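Local coordinates for uncharacterized hth-type transcriptional regulator YYBR (Bacillus subtilis, PDB 4A5N), which probably binds DNA as a redox-sensing transcriptional regulator of the MarR/DUF24 type, acting as an activator, at residues B[33-38]-B[84-89]. The protein carries 1 engineered substitution. Numbering follows the deposited sequence.
Sequences YHMIDG and YSLTEF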
# COMPACT_ATOMS: atom_id res chain seq x y z
N TYR B 33 5.95 -9.90 -5.26
CA TYR B 33 6.84 -9.59 -6.36
C TYR B 33 7.66 -10.80 -6.79
O TYR B 33 7.77 -11.08 -7.99
CB TYR B 33 7.76 -8.40 -6.06
CG TYR B 33 8.70 -8.11 -7.19
CD1 TYR B 33 8.28 -7.41 -8.32
CD2 TYR B 33 10.01 -8.57 -7.15
CE1 TYR B 33 9.16 -7.17 -9.39
CE2 TYR B 33 10.88 -8.33 -8.21
CZ TYR B 33 10.46 -7.64 -9.31
OH TYR B 33 11.37 -7.44 -10.32
N HIS B 34 8.17 -11.54 -5.82
CA HIS B 34 9.05 -12.66 -6.07
C HIS B 34 8.31 -13.89 -6.58
O HIS B 34 8.91 -14.78 -7.14
CB HIS B 34 9.93 -12.91 -4.85
CG HIS B 34 11.06 -11.87 -4.71
ND1 HIS B 34 12.29 -12.06 -5.26
CD2 HIS B 34 11.10 -10.62 -4.08
CE1 HIS B 34 13.05 -10.98 -5.03
NE2 HIS B 34 12.33 -10.10 -4.31
N MET B 35 7.00 -13.89 -6.47
CA MET B 35 6.22 -14.95 -7.11
C MET B 35 5.78 -14.61 -8.52
O MET B 35 5.22 -15.48 -9.20
CB MET B 35 5.02 -15.35 -6.28
CG MET B 35 5.36 -16.16 -5.04
SD MET B 35 3.94 -16.55 -3.97
CE MET B 35 3.89 -15.05 -2.97
N ILE B 36 6.02 -13.38 -8.97
CA ILE B 36 5.60 -12.96 -10.32
C ILE B 36 6.24 -13.87 -11.39
O ILE B 36 5.58 -14.29 -12.34
CB ILE B 36 5.94 -11.47 -10.58
CG1 ILE B 36 5.01 -10.52 -9.80
CG2 ILE B 36 5.87 -11.12 -12.06
CD1 ILE B 36 5.31 -9.07 -10.03
N ASP B 37 7.51 -14.24 -11.21
CA ASP B 37 8.19 -15.09 -12.18
C ASP B 37 8.07 -16.59 -11.95
O ASP B 37 8.75 -17.35 -12.63
CB ASP B 37 9.69 -14.70 -12.34
CG ASP B 37 10.55 -15.00 -11.10
OD1 ASP B 37 10.07 -15.42 -10.02
OD2 ASP B 37 11.78 -14.81 -11.23
N GLY B 38 7.21 -16.99 -11.00
CA GLY B 38 6.93 -18.41 -10.69
C GLY B 38 7.01 -18.78 -9.22
O GLY B 38 7.43 -17.99 -8.39
N TYR B 84 4.57 -22.01 -3.00
CA TYR B 84 3.71 -20.83 -2.98
C TYR B 84 3.73 -20.15 -4.35
O TYR B 84 4.81 -19.89 -4.91
CB TYR B 84 4.21 -19.85 -1.93
CG TYR B 84 4.19 -20.43 -0.56
CD1 TYR B 84 3.05 -20.35 0.23
CD2 TYR B 84 5.31 -21.09 -0.06
CE1 TYR B 84 3.02 -20.92 1.49
CE2 TYR B 84 5.29 -21.65 1.22
CZ TYR B 84 4.13 -21.57 1.97
OH TYR B 84 4.08 -22.10 3.24
N SER B 85 2.55 -19.84 -4.88
CA SER B 85 2.43 -19.20 -6.17
C SER B 85 1.30 -18.21 -6.16
O SER B 85 0.45 -18.24 -5.22
CB SER B 85 2.18 -20.25 -7.23
OG SER B 85 1.10 -21.10 -6.87
N LEU B 86 1.24 -17.38 -7.20
CA LEU B 86 0.14 -16.46 -7.35
C LEU B 86 -1.01 -17.22 -7.99
O LEU B 86 -0.84 -17.98 -8.89
CB LEU B 86 0.50 -15.25 -8.19
CG LEU B 86 1.63 -14.33 -7.76
CD1 LEU B 86 1.79 -13.20 -8.77
CD2 LEU B 86 1.33 -13.80 -6.35
N THR B 87 -2.20 -16.98 -7.49
CA THR B 87 -3.40 -17.47 -8.12
C THR B 87 -3.69 -16.54 -9.30
O THR B 87 -3.14 -15.42 -9.37
CB THR B 87 -4.57 -17.42 -7.13
OG1 THR B 87 -4.83 -16.06 -6.74
CG2 THR B 87 -4.26 -18.28 -5.88
N GLU B 88 -4.57 -16.95 -10.19
CA GLU B 88 -5.07 -16.06 -11.22
C GLU B 88 -5.66 -14.76 -10.64
O GLU B 88 -5.44 -13.69 -11.17
CB GLU B 88 -6.08 -16.79 -12.13
CG GLU B 88 -5.40 -17.81 -13.04
CD GLU B 88 -4.10 -17.29 -13.70
OE1 GLU B 88 -4.16 -16.30 -14.48
OE2 GLU B 88 -3.01 -17.85 -13.41
N PHE B 89 -6.38 -14.85 -9.53
CA PHE B 89 -6.92 -13.69 -8.87
C PHE B 89 -5.77 -12.81 -8.36
O PHE B 89 -5.71 -11.59 -8.59
CB PHE B 89 -7.76 -14.17 -7.70
CG PHE B 89 -8.42 -13.06 -6.95
CD1 PHE B 89 -9.22 -12.13 -7.60
CD2 PHE B 89 -8.27 -12.96 -5.57
CE1 PHE B 89 -9.84 -11.10 -6.90
CE2 PHE B 89 -8.90 -11.94 -4.87
CZ PHE B 89 -9.68 -11.01 -5.53
O HOH W 1 3.66 -17.59 -8.90
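Beside the contact, the flat groups of Tyr33 and His34 lean on each other: Tyr33 CD2 lies 3.8 Å above one face of the His34 imidazole, offset toward its rim, while His34 CD2 meets the phenol at its edge, in plane. Neither ring reaches 84-89; the Tyr33 side chain touches Leu98 and Lys101 of helix 94-115. The link to the strand is Met35, whose CG stands anti to the carbonyl carbon and whose chain bends at chi3 (-85°). Its SD lies alongside the strand backbone, 3.6 Å from Tyr84 O, and 3.9 Å from Tyr84 CB. The Tyr84 ring leads away, its OH hydrogen-bonded to Arg72. Further along the strand, Leu86 packs CG 3.8 Å from Met35 CB, with CD1 passing 4.1 Å from Ile36 CA. An alanine in place of Leu86 would lose CG and both methyls and would probably loosen the packing on Met35 CB and Ile36. No direct hydrogen bond crosses; one water donates to Met35 O at 2.6 Å and accepts from Leu86 N at 3.0 Å. Met35 O is thus gripped twice, since Gly38 N also bonds to it, closing a type I turn from Met35 to Gly38; Lys40 then bonds to the backbone of Tyr84. The arrangement joins helix 28-35 to the root of the antiparallel hairpin 70-75/81-86, the wing of a winged helix-turn-helix domain of the HxlR family.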